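Local structure of putative non-ribosomal peptide synthetase (Actinomadura parvosata subsp. kistnae, 6M7L) at residues E101-T106 with P111-D116; A259-A264 with P329-I334; G170-R173 with I177-R180; R30-S35 with D123-V128; H417-D420 with A424-L427. The protein is probably a condensation-type domain of a non-ribosomal peptide synthetase, found bound to a second protein. All coordinates share one frame; numbering follows the deposited sequence.

Interaction 1 of 5, residues E101-T106 with P111-D116; sequences EICPAT and PGLLAD
Leu113 reaches from helix 110-119 to Cys103 and Ala105, closing a small apolar contact inside a beta-alpha-beta unit made of strand 100-102, helix 110-119 and the parallel strand 130-136. The two methyl groups of the leucine share the work unequally. CD1 of Leu113 meets the CB of Ala105 at 3.6 Å and is also 4.2 Å from the SG of Cys103, while CD2 of Leu113 touches that sulfur alone, likewise at 4.2 Å. The thiol therefore sits across the forked end of the leucine, and the alanine methyl meets just one prong.

Torsions explain how the two ends come together. The SG of Cys103 lies opposite its own backbone nitrogen (chi1 173°), which carries it out toward the helix. On the helix, the CG of Leu113 is turned away from its carbonyl carbon (chi1 -74°), and the branch projects across the gap. That gap is wide at the backbone, where the CA atoms of Ala105 and Leu113 remain 8.7 Å apart, so side chains alone bridge it.

The second shell fixes both sides. Cys103 and Ala105 are held by backbone hydrogen bonds to Leu134 and Pro136 respectively, and Phe135 of strand 130-136 packs on both Cys103 and Leu113. Further along, the carboxylate of Glu101 forms a salt bridge with Arg117 on the helix through OE1 and a hydrogen bond with His133 through OE2. Within the helix itself, the backbone N of Asp116 bonds to the O of Gly112 at 3.0 Å.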
# COMPACT_ATOMS: atom_id res chain seq x y z
N GLU A 101 -18.91 -11.47 -17.76
CA GLU A 101 -18.93 -11.45 -19.21
C GLU A 101 -17.53 -11.74 -19.75
O GLU A 101 -16.53 -11.23 -19.25
CB GLU A 101 -19.41 -10.10 -19.74
CG GLU A 101 -19.30 -9.96 -21.25
CD GLU A 101 -19.60 -8.56 -21.74
OE1 GLU A 101 -19.74 -8.38 -22.97
OE2 GLU A 101 -19.69 -7.64 -20.91
N ILE A 102 -17.48 -12.58 -20.78
CA ILE A 102 -16.25 -12.88 -21.50
C ILE A 102 -16.43 -12.35 -22.91
O ILE A 102 -17.21 -12.91 -23.70
CB ILE A 102 -15.93 -14.38 -21.48
CG1 ILE A 102 -15.61 -14.83 -20.05
CG2 ILE A 102 -14.77 -14.69 -22.42
CD1 ILE A 102 -15.39 -16.31 -19.90
N CYS A 103 -15.72 -11.28 -23.24
CA CYS A 103 -15.94 -10.52 -24.48
C CYS A 103 -14.62 -10.39 -25.22
O CYS A 103 -13.87 -9.42 -25.01
CB CYS A 103 -16.55 -9.16 -24.18
SG CYS A 103 -16.68 -8.06 -25.60
N PRO A 104 -14.30 -11.34 -26.10
CA PRO A 104 -13.05 -11.24 -26.88
C PRO A 104 -12.98 -9.94 -27.65
O PRO A 104 -13.95 -9.50 -28.27
CB PRO A 104 -13.13 -12.45 -27.81
CG PRO A 104 -14.00 -13.42 -27.09
CD PRO A 104 -15.02 -12.59 -26.37
N ALA A 105 -11.81 -9.30 -27.61
CA ALA A 105 -11.65 -7.98 -28.18
C ALA A 105 -10.22 -7.78 -28.66
O ALA A 105 -9.33 -8.60 -28.39
CB ALA A 105 -12.01 -6.89 -27.16
N THR A 106 -10.01 -6.69 -29.39
CA THR A 106 -8.69 -6.18 -29.71
C THR A 106 -8.47 -4.87 -28.97
O THR A 106 -9.42 -4.14 -28.68
CB THR A 106 -8.54 -5.95 -31.22
OG1 THR A 106 -9.62 -5.14 -31.70
CG2 THR A 106 -8.53 -7.28 -31.97
N PRO A 111 -11.03 0.81 -25.34
CA PRO A 111 -11.59 2.06 -24.79
C PRO A 111 -13.11 2.12 -24.82
O PRO A 111 -13.73 2.47 -23.81
CB PRO A 111 -10.95 3.13 -25.69
CG PRO A 111 -9.65 2.56 -26.06
CD PRO A 111 -9.89 1.09 -26.24
N GLY A 112 -13.72 1.78 -25.95
CA GLY A 112 -15.17 1.85 -26.04
C GLY A 112 -15.86 0.81 -25.18
O GLY A 112 -16.88 1.09 -24.55
N LEU A 113 -15.32 -0.41 -25.15
CA LEU A 113 -15.92 -1.47 -24.36
C LEU A 113 -15.88 -1.14 -22.87
O LEU A 113 -16.88 -1.31 -22.16
CB LEU A 113 -15.22 -2.80 -24.64
CG LEU A 113 -15.56 -3.40 -26.00
CD1 LEU A 113 -14.59 -4.51 -26.35
CD2 LEU A 113 -16.99 -3.92 -25.97
N LEU A 114 -14.73 -0.67 -22.39
CA LEU A 114 -14.61 -0.34 -20.97
C LEU A 114 -15.58 0.75 -20.57
O LEU A 114 -16.23 0.67 -19.52
CB LEU A 114 -13.17 0.07 -20.65
CG LEU A 114 -12.11 -1.03 -20.70
CD1 LEU A 114 -10.72 -0.42 -20.59
CD2 LEU A 114 -12.34 -2.04 -19.58
N ALA A 115 -15.71 1.80 -21.39
CA ALA A 115 -16.64 2.88 -21.08
C ALA A 115 -18.08 2.39 -21.09
O ALA A 115 -18.86 2.71 -20.18
CB ALA A 115 -16.46 4.03 -22.07
N ASP A 116 -18.46 1.60 -22.10
CA ASP A 116 -19.82 1.10 -22.18
C ASP A 116 -20.15 0.19 -21.01
O ASP A 116 -21.18 0.35 -20.35
CB ASP A 116 -20.03 0.36 -23.50
CG ASP A 116 -21.31 -0.45 -23.52
OD1 ASP A 116 -22.39 0.16 -23.65
OD2 ASP A 116 -21.24 -1.69 -23.39

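Interaction 2 of 5, residues A259-A264 with P329-I334; sequences ARLLEA and PAFTEI
Helix 255-267, which carries Leu261 and Ala264, faces the first turn of helix 331-346, which carries Phe331, and the backbones come nearest where the CA atoms of Ala264 and Thr332 stand 7.2 Å apart. This is helix-to-helix packing in a condensation-domain fold, with one aromatic side chain reaching across between them.

The Phe331 ring points at the first helix and meets it with two adjacent atoms of its outer end. Its CE1 is 4.0 Å from the CB of Ala264, a methyl that lies at the ring edge, near the ring plane. Its CZ is 3.8 Å from CD2 of Leu261, which arrives obliquely. The leucine and phenylalanine side chains cross at about a right angle, so the CD2 branch meets the far end of the ring instead of running along it. A chi1 of 173° sets CG of Phe331 opposite the backbone nitrogen and extends the ring outward from the helix start. The small side chain of Ala264 is consistent with the ring edge coming close to the first helix.

All three residues are buried, and other elements complete their surroundings. Val457 of helix 440-459 packs on both Leu261 and Phe331, while Ala278 and Met282 of helix 272-288 also touch the ring. Pro461, in the segment following helix 440-459, adds a further contact with Phe331, whose backbone is hydrogen-bonded to Val463. Ala330 occupies the N-cap position of the second helix, and the O of Ala330 accepts the first-turn bond from the N of Ile334 at 2.6 Å.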
# COMPACT_ATOMS: atom_id res chain seq x y z
N ALA A 259 4.34 28.09 -1.92
CA ALA A 259 4.94 28.42 -0.63
C ALA A 259 4.22 29.58 0.03
O ALA A 259 3.99 29.57 1.25
CB ALA A 259 6.42 28.74 -0.81
N ARG A 260 3.84 30.60 -0.75
CA ARG A 260 3.17 31.76 -0.18
C ARG A 260 1.79 31.41 0.37
O ARG A 260 1.35 32.00 1.36
CB ARG A 260 3.07 32.87 -1.22
CG ARG A 260 4.39 33.59 -1.47
CD ARG A 260 4.21 34.78 -2.40
NE ARG A 260 3.96 34.38 -3.78
CZ ARG A 260 4.92 34.07 -4.65
NH1 ARG A 260 6.19 34.10 -4.28
NH2 ARG A 260 4.60 33.71 -5.89
N LEU A 261 1.09 30.47 -0.26
CA LEU A 261 -0.19 30.03 0.27
C LEU A 261 -0.01 29.22 1.55
O LEU A 261 -0.70 29.45 2.55
CB LEU A 261 -0.94 29.21 -0.78
CG LEU A 261 -1.34 29.99 -2.03
CD1 LEU A 261 -1.84 29.05 -3.10
CD2 LEU A 261 -2.39 31.03 -1.69
N LEU A 262 0.93 28.27 1.54
CA LEU A 262 1.28 27.56 2.76
C LEU A 262 1.73 28.52 3.85
O LEU A 262 1.43 28.32 5.04
CB LEU A 262 2.38 26.53 2.47
CG LEU A 262 3.07 25.85 3.65
CD1 LEU A 262 2.06 25.10 4.51
CD2 LEU A 262 4.16 24.91 3.16
N GLU A 263 2.44 29.58 3.47
CA GLU A 263 2.84 30.61 4.42
C GLU A 263 1.63 31.31 5.02
O GLU A 263 1.52 31.46 6.24
CB GLU A 263 3.77 31.60 3.72
CG GLU A 263 4.38 32.67 4.59
CD GLU A 263 5.40 33.50 3.83
OE1 GLU A 263 6.10 32.93 2.96
OE2 GLU A 263 5.50 34.71 4.09
N ALA A 264 0.70 31.75 4.16
CA ALA A 264 -0.50 32.41 4.64
C ALA A 264 -1.41 31.45 5.40
O ALA A 264 -2.08 31.86 6.36
CB ALA A 264 -1.26 33.05 3.48
N PRO A 329 -14.37 40.77 2.39
CA PRO A 329 -13.25 40.23 3.15
C PRO A 329 -12.00 40.09 2.30
O PRO A 329 -12.06 39.94 1.07
CB PRO A 329 -13.75 38.85 3.60
CG PRO A 329 -15.21 38.79 3.19
CD PRO A 329 -15.36 39.74 2.06
N ALA A 330 -10.85 40.16 2.96
CA ALA A 330 -9.58 39.91 2.31
C ALA A 330 -9.27 38.41 2.34
O ALA A 330 -9.91 37.64 3.06
CB ALA A 330 -8.46 40.70 2.98
N PHE A 331 -8.28 38.01 1.55
CA PHE A 331 -7.92 36.59 1.47
C PHE A 331 -7.57 36.04 2.85
O PHE A 331 -7.98 34.93 3.20
CB PHE A 331 -6.76 36.39 0.50
CG PHE A 331 -6.22 34.99 0.50
CD1 PHE A 331 -5.00 34.71 1.10
CD2 PHE A 331 -6.93 33.96 -0.09
CE1 PHE A 331 -4.50 33.42 1.11
CE2 PHE A 331 -6.43 32.67 -0.09
CZ PHE A 331 -5.21 32.40 0.51
N THR A 332 -6.81 36.80 3.64
CA THR A 332 -6.53 36.38 5.01
C THR A 332 -7.81 36.24 5.82
O THR A 332 -7.95 35.30 6.60
CB THR A 332 -5.59 37.38 5.69
OG1 THR A 332 -6.12 38.71 5.56
CG2 THR A 332 -4.21 37.34 5.05
N GLU A 333 -8.75 37.16 5.63
CA GLU A 333 -10.02 37.09 6.36
C GLU A 333 -10.88 35.94 5.84
O GLU A 333 -11.55 35.26 6.62
CB GLU A 333 -10.76 38.42 6.25
CG GLU A 333 -12.00 38.51 7.11
CD GLU A 333 -12.61 39.90 7.10
OE1 GLU A 333 -12.12 40.75 6.33
OE2 GLU A 333 -13.56 40.14 7.87
N ILE A 334 -10.88 35.72 4.52
CA ILE A 334 -11.60 34.58 3.96
C ILE A 334 -10.95 33.27 4.40
O ILE A 334 -11.64 32.28 4.66
CB ILE A 334 -11.68 34.70 2.43
CG1 ILE A 334 -12.43 35.98 2.05
CG2 ILE A 334 -12.34 33.48 1.82
CD1 ILE A 334 -12.44 36.27 0.57

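Interaction 3 of 5, residues G170-R173 with I177-R180; sequences GARR and IPER
The guanidinium of Arg172 has Ile177 over one of its faces, while Pro178 approaches the same group obliquely. The face contact is made by CG1 of Ile177, which lies 4.2 Å from NH2 of Arg172. Pro178 uses its ring carbon CD, 3.6 Å from NE of Arg172. The setting is a tight chain reversal: the chain leaving helix 155-172 doubles back along it within a few residues.

The arginine gets there by bending. Its CG starts out turned away from the carbonyl carbon, and the chain then folds at chi2 (-76°), bringing NE and the guanidinium back over the returning loop. The polar end has a stronger partner in Asp67 of helix 58-71, whose OD2 forms a salt bridge with NE of Arg172. Because Pro178 also touches Asp67, helix, loop and acidic side chain meet at one place.

Further on, the loop is met by a second protein chain. Arg180, which has an in-chain salt bridge to Asp164, forms another with an acidic side chain of the neighbouring chain, and the backbone N of Glu179 donates a hydrogen bond to an acidic side chain of that chain. Beneath the arginine, the methyl of Ala171 packs on the proline and not on the isoleucine side chain: CB of Ala171 lies 3.6 Å from CA of Pro178, as near as the arginine contact.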
# COMPACT_ATOMS: atom_id res chain seq x y z
N GLY A 170 -5.26 -16.19 -6.11
CA GLY A 170 -4.06 -16.96 -5.83
C GLY A 170 -4.37 -18.32 -5.23
O GLY A 170 -3.70 -19.31 -5.52
N ALA A 171 -5.41 -18.38 -4.39
CA ALA A 171 -5.83 -19.67 -3.84
C ALA A 171 -6.60 -20.49 -4.86
O ALA A 171 -6.40 -21.70 -4.97
CB ALA A 171 -6.67 -19.44 -2.58
N ARG A 172 -7.48 -19.84 -5.63
CA ARG A 172 -8.29 -20.56 -6.60
C ARG A 172 -7.44 -21.12 -7.74
O ARG A 172 -7.70 -22.22 -8.23
CB ARG A 172 -9.39 -19.65 -7.16
CG ARG A 172 -10.52 -19.38 -6.19
CD ARG A 172 -11.46 -20.57 -6.07
NE ARG A 172 -12.43 -20.39 -5.00
CZ ARG A 172 -13.48 -21.19 -4.79
NH1 ARG A 172 -13.69 -22.22 -5.59
NH2 ARG A 172 -14.31 -20.95 -3.79
N ARG A 173 -6.42 -20.37 -8.16
CA ARG A 173 -5.55 -20.86 -9.23
C ARG A 173 -4.73 -22.07 -8.80
O ARG A 173 -4.14 -22.74 -9.66
CB ARG A 173 -4.61 -19.75 -9.71
CG ARG A 173 -3.41 -19.52 -8.81
CD ARG A 173 -2.46 -18.49 -9.41
NE ARG A 173 -1.07 -18.94 -9.35
CZ ARG A 173 -0.40 -19.39 -10.40
NH1 ARG A 173 -0.97 -19.45 -11.60
NH2 ARG A 173 0.86 -19.78 -10.26
N ILE A 177 -9.69 -23.43 -1.86
CA ILE A 177 -10.61 -22.42 -1.36
C ILE A 177 -9.79 -21.36 -0.64
O ILE A 177 -8.85 -21.70 0.09
CB ILE A 177 -11.69 -23.06 -0.46
CG1 ILE A 177 -12.63 -23.93 -1.30
CG2 ILE A 177 -12.48 -22.00 0.30
CD1 ILE A 177 -13.75 -24.57 -0.50
N PRO A 178 -10.09 -20.08 -0.82
CA PRO A 178 -9.31 -19.03 -0.16
C PRO A 178 -9.32 -19.19 1.36
O PRO A 178 -10.38 -19.36 1.97
CB PRO A 178 -10.00 -17.73 -0.60
CG PRO A 178 -11.34 -18.15 -1.11
CD PRO A 178 -11.12 -19.51 -1.71
N GLU A 179 -8.13 -19.13 1.95
CA GLU A 179 -7.93 -19.29 3.38
C GLU A 179 -7.62 -17.92 3.96
O GLU A 179 -6.47 -17.45 3.90
CB GLU A 179 -6.80 -20.29 3.64
CG GLU A 179 -6.42 -20.47 5.10
CD GLU A 179 -5.20 -21.36 5.27
OE1 GLU A 179 -5.01 -22.27 4.43
OE2 GLU A 179 -4.43 -21.15 6.23
N ARG A 180 -8.64 -17.25 4.50
CA ARG A 180 -8.49 -15.90 5.02
C ARG A 180 -9.28 -15.75 6.31
O ARG A 180 -10.33 -16.37 6.49
CB ARG A 180 -8.98 -14.84 4.01
CG ARG A 180 -8.27 -14.86 2.67
CD ARG A 180 -8.55 -13.59 1.90
NE ARG A 180 -7.98 -12.42 2.56
CZ ARG A 180 -8.12 -11.18 2.13
NH1 ARG A 180 -8.82 -10.94 1.02
NH2 ARG A 180 -7.57 -10.17 2.79

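Interaction 4 of 5, residues R30-S35 with D123-V128; sequences RMWLLS and DLTGEV
Van der Waals contacts join Trp32 and Ser35 to Leu124 and Thr125. CD1 of the Trp32 indole is 4.0 Å from CB of Leu124, which comes in obliquely, whereas CG2 of Thr125 sits at the ring edge, 3.8 Å from CZ2 of Trp32. Leu124 then runs on past the indole in the opposite direction, and its CD1 ends 3.7 Å from OG of Ser35.

Hydrogen bonds shape each side separately. The Ser35 hydroxyl turns back to the O of Trp32 (2.7 Å), leaving its flank to the leucine. In the other segment, OD1 of Asp123 accepts from both N and OG1 of Thr125 on one face of the carboxylate, the hydroxyl bond being 2.6 Å, and also forms a salt bridge with Arg36. NE1 of Trp32 bonds to the O of Phe79.

An alanine in place of Trp32 would probably leave that carbonyl without its indole donor and open a gap beside Leu124 and Thr125.

Ser35 and Leu124 both touch His149, which by sequence corresponds to the first histidine of the HHxxxDG motif of condensation domains, here degenerate, with Arg150 in place of the second; facing the helix is an Asx turn within a type I beta turn, Asp123 to Gly126.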
# COMPACT_ATOMS: atom_id res chain seq x y z
N ARG A 30 -30.04 7.29 -1.16
CA ARG A 30 -29.89 8.22 -2.27
C ARG A 30 -29.35 7.52 -3.51
O ARG A 30 -29.80 7.79 -4.63
CB ARG A 30 -28.98 9.38 -1.87
CG ARG A 30 -28.96 10.51 -2.88
CD ARG A 30 -28.24 11.74 -2.36
NE ARG A 30 -28.23 12.80 -3.35
CZ ARG A 30 -27.34 12.90 -4.33
NH1 ARG A 30 -26.37 12.00 -4.44
NH2 ARG A 30 -27.41 13.91 -5.20
N MET A 31 -28.39 6.61 -3.33
CA MET A 31 -27.82 5.89 -4.47
C MET A 31 -28.88 5.04 -5.16
O MET A 31 -28.91 4.96 -6.39
CB MET A 31 -26.64 5.03 -4.03
CG MET A 31 -25.43 5.82 -3.55
SD MET A 31 -24.90 7.04 -4.77
CE MET A 31 -24.76 5.99 -6.21
N TRP A 32 -29.74 4.39 -4.38
CA TRP A 32 -30.80 3.57 -4.97
C TRP A 32 -31.74 4.43 -5.81
O TRP A 32 -32.08 4.06 -6.95
CB TRP A 32 -31.57 2.84 -3.87
CG TRP A 32 -32.52 1.81 -4.40
CD1 TRP A 32 -32.26 0.49 -4.61
CD2 TRP A 32 -33.89 2.01 -4.77
NE1 TRP A 32 -33.38 -0.15 -5.10
CE2 TRP A 32 -34.39 0.77 -5.21
CE3 TRP A 32 -34.73 3.13 -4.78
CZ2 TRP A 32 -35.70 0.61 -5.65
CZ3 TRP A 32 -36.04 2.96 -5.22
CH2 TRP A 32 -36.51 1.72 -5.65
N LEU A 33 -32.15 5.58 -5.28
CA LEU A 33 -33.07 6.45 -6.00
C LEU A 33 -32.45 6.93 -7.31
O LEU A 33 -33.06 6.81 -8.38
CB LEU A 33 -33.46 7.64 -5.11
CG LEU A 33 -34.34 7.28 -3.91
CD1 LEU A 33 -34.49 8.46 -2.97
CD2 LEU A 33 -35.71 6.81 -4.38
N LEU A 34 -31.23 7.47 -7.25
CA LEU A 34 -30.58 7.95 -8.46
C LEU A 34 -30.23 6.84 -9.44
O LEU A 34 -29.91 7.13 -10.59
CB LEU A 34 -29.30 8.72 -8.10
CG LEU A 34 -29.46 9.92 -7.17
CD1 LEU A 34 -28.12 10.62 -6.99
CD2 LEU A 34 -30.51 10.89 -7.69
N SER A 35 -30.29 5.57 -9.01
CA SER A 35 -30.05 4.47 -9.92
C SER A 35 -31.23 4.21 -10.86
O SER A 35 -31.08 3.48 -11.84
CB SER A 35 -29.74 3.19 -9.14
OG SER A 35 -30.93 2.46 -8.85
N ASP A 123 -29.88 -2.88 -12.20
CA ASP A 123 -31.22 -3.03 -11.65
C ASP A 123 -31.04 -3.57 -10.23
O ASP A 123 -31.08 -4.77 -9.99
CB ASP A 123 -32.07 -3.96 -12.51
CG ASP A 123 -33.45 -4.19 -11.92
OD1 ASP A 123 -33.77 -3.58 -10.87
OD2 ASP A 123 -34.22 -4.98 -12.50
N LEU A 124 -30.83 -2.65 -9.29
CA LEU A 124 -30.49 -3.02 -7.92
C LEU A 124 -31.58 -3.81 -7.22
O LEU A 124 -31.31 -4.38 -6.15
CB LEU A 124 -30.16 -1.76 -7.11
CG LEU A 124 -28.95 -0.97 -7.61
CD1 LEU A 124 -28.73 0.28 -6.76
CD2 LEU A 124 -27.70 -1.84 -7.60
N THR A 125 -32.80 -3.86 -7.77
CA THR A 125 -33.85 -4.66 -7.15
C THR A 125 -33.65 -6.15 -7.40
O THR A 125 -33.96 -6.97 -6.53
CB THR A 125 -35.23 -4.22 -7.64
OG1 THR A 125 -35.33 -4.47 -9.05
CG2 THR A 125 -35.44 -2.74 -7.37
N GLY A 126 -33.13 -6.52 -8.57
CA GLY A 126 -32.94 -7.92 -8.90
C GLY A 126 -31.55 -8.27 -9.38
O GLY A 126 -31.39 -9.20 -10.19
N GLU A 127 -30.53 -7.57 -8.90
CA GLU A 127 -29.16 -7.83 -9.29
C GLU A 127 -28.23 -7.49 -8.13
O GLU A 127 -28.47 -6.55 -7.37
CB GLU A 127 -28.74 -7.00 -10.51
CG GLU A 127 -29.13 -7.59 -11.85
CD GLU A 127 -28.77 -6.67 -13.00
OE1 GLU A 127 -28.24 -5.57 -12.72
OE2 GLU A 127 -29.03 -7.03 -14.16
N VAL A 128 -27.15 -8.26 -8.02
CA VAL A 128 -26.09 -7.93 -7.07
C VAL A 128 -25.41 -6.67 -7.58
O VAL A 128 -25.38 -6.43 -8.80
CB VAL A 128 -25.10 -9.10 -6.89
CG1 VAL A 128 -25.83 -10.32 -6.38
CG2 VAL A 128 -24.37 -9.40 -8.20

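Interaction 5 of 5, residues H417-D420 with A424-L427; sequences HRTD and ADGL
Arg418 lies along Ala424, and its side chain can be followed outward step by step. CB points away from the neighbouring strand, and CG is turned from the carbonyl carbon. The chain then bends at chi2 (-63°), which swings CD back to within 4.1 Å of CA of Ala424. Beyond CD the group leaves the pair of segments: NH1 forms a salt bridge with OD2 of Asp416, and NH2 donates to the O of Gly422 in the intervening turn. NH1 is thus held by the strand just before Arg418 and NH2 by the turn that follows it, while Met272 packs on the side chain from helix 272-288.

These strands form a beta hairpin, 410-418 with 424-434, in the sheet that also holds strands 246-253 and 374-380. Arg418 and Ala424 are an antiparallel non-hydrogen-bonded pair with CA atoms 4.9 Å apart. The sound backbone bond runs from N of Asp425 to O of His417 at 3.0 Å. A weak bond links N of His417 to O of Gly426 at 3.2 Å, its N-H...O angle just 131°. The two bonds of His417 therefore go to successive residues, Asp425 and Gly426, an irregularity of the bulge kind opposite His417.

Gly426 has backbone angles at which a CB would collide with the preceding carbonyl oxygen, so glycine suits the spot. The CB of His417 rests against the carbonyl oxygens of Asp425 and Gly426. At the hairpin end, Thr419 crosses Asp425 at about a right angle, its OG1 3.9 Å from CB of Asp425.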
# COMPACT_ATOMS: atom_id res chain seq x y z
N HIS A 417 2.32 18.60 -2.82
CA HIS A 417 3.70 18.11 -2.82
C HIS A 417 4.55 18.88 -1.82
O HIS A 417 4.45 20.10 -1.70
CB HIS A 417 4.31 18.24 -4.22
CG HIS A 417 3.78 17.24 -5.21
ND1 HIS A 417 3.51 15.93 -4.87
CD2 HIS A 417 3.47 17.37 -6.52
CE1 HIS A 417 3.06 15.29 -5.94
NE2 HIS A 417 3.02 16.14 -6.95
N ARG A 418 5.40 18.15 -1.10
CA ARG A 418 6.26 18.73 -0.09
C ARG A 418 7.67 18.18 -0.21
O ARG A 418 7.89 17.05 -0.66
CB ARG A 418 5.73 18.45 1.33
CG ARG A 418 4.35 19.02 1.62
CD ARG A 418 4.34 20.53 1.55
NE ARG A 418 3.04 21.08 1.92
CZ ARG A 418 2.71 21.46 3.15
NH1 ARG A 418 1.49 21.94 3.39
NH2 ARG A 418 3.59 21.37 4.13
N THR A 419 8.64 19.01 0.19
CA THR A 419 9.99 18.52 0.41
C THR A 419 10.04 17.76 1.73
O THR A 419 9.12 17.84 2.55
CB THR A 419 10.98 19.69 0.43
OG1 THR A 419 10.62 20.65 -0.57
CG2 THR A 419 12.40 19.21 0.14
N ASP A 420 11.12 16.99 1.93
CA ASP A 420 11.27 16.21 3.15
C ASP A 420 11.15 17.05 4.41
O ASP A 420 10.80 16.52 5.47
CB ASP A 420 12.61 15.48 3.14
CG ASP A 420 12.74 14.51 1.98
OD1 ASP A 420 12.88 14.98 0.83
OD2 ASP A 420 12.71 13.29 2.22
N ALA A 424 6.87 23.75 0.67
CA ALA A 424 6.07 23.61 -0.54
C ALA A 424 6.93 23.18 -1.72
O ALA A 424 8.00 23.75 -1.97
CB ALA A 424 5.37 24.93 -0.85
N ASP A 425 6.46 22.18 -2.45
CA ASP A 425 7.16 21.65 -3.62
C ASP A 425 6.19 21.48 -4.79
O ASP A 425 6.23 20.48 -5.51
CB ASP A 425 7.86 20.34 -3.29
CG ASP A 425 8.93 19.97 -4.30
OD1 ASP A 425 9.72 20.86 -4.66
OD2 ASP A 425 8.97 18.80 -4.72
N GLY A 426 5.32 22.46 -4.99
CA GLY A 426 4.39 22.44 -6.10
C GLY A 426 3.03 21.89 -5.71
O GLY A 426 2.90 21.05 -4.82
N LEU A 427 2.00 22.39 -6.39
CA LEU A 427 0.62 21.95 -6.20
C LEU A 427 0.11 21.45 -7.55
O LEU A 427 -0.13 22.24 -8.46
CB LEU A 427 -0.25 23.09 -5.66
CG LEU A 427 -1.55 22.72 -4.94
CD1 LEU A 427 -1.25 21.90 -3.70
CD2 LEU A 427 -2.33 23.98 -4.59

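Along the chain, interaction 1 falls between the two segments of interaction 4; interactions 3, 2 and 5 then close in that order. Interactions 1 and 4 have centres 23 Å apart, and both border the sheet containing strands 100-102, 130-136 and 141-149. Interaction 3, on helix 155-172, has its centre 27 Å from that of interaction 1. Interactions 2 and 5 lie on the opposite side of the chain's centre from interaction 4, and they touch: Leu262 CD1 is 3.4 Å from Arg418 NH1, joining helix 255-267 to the hairpin. This division is consistent with the two-lobed condensation fold, with the partner protein bound near interaction 3.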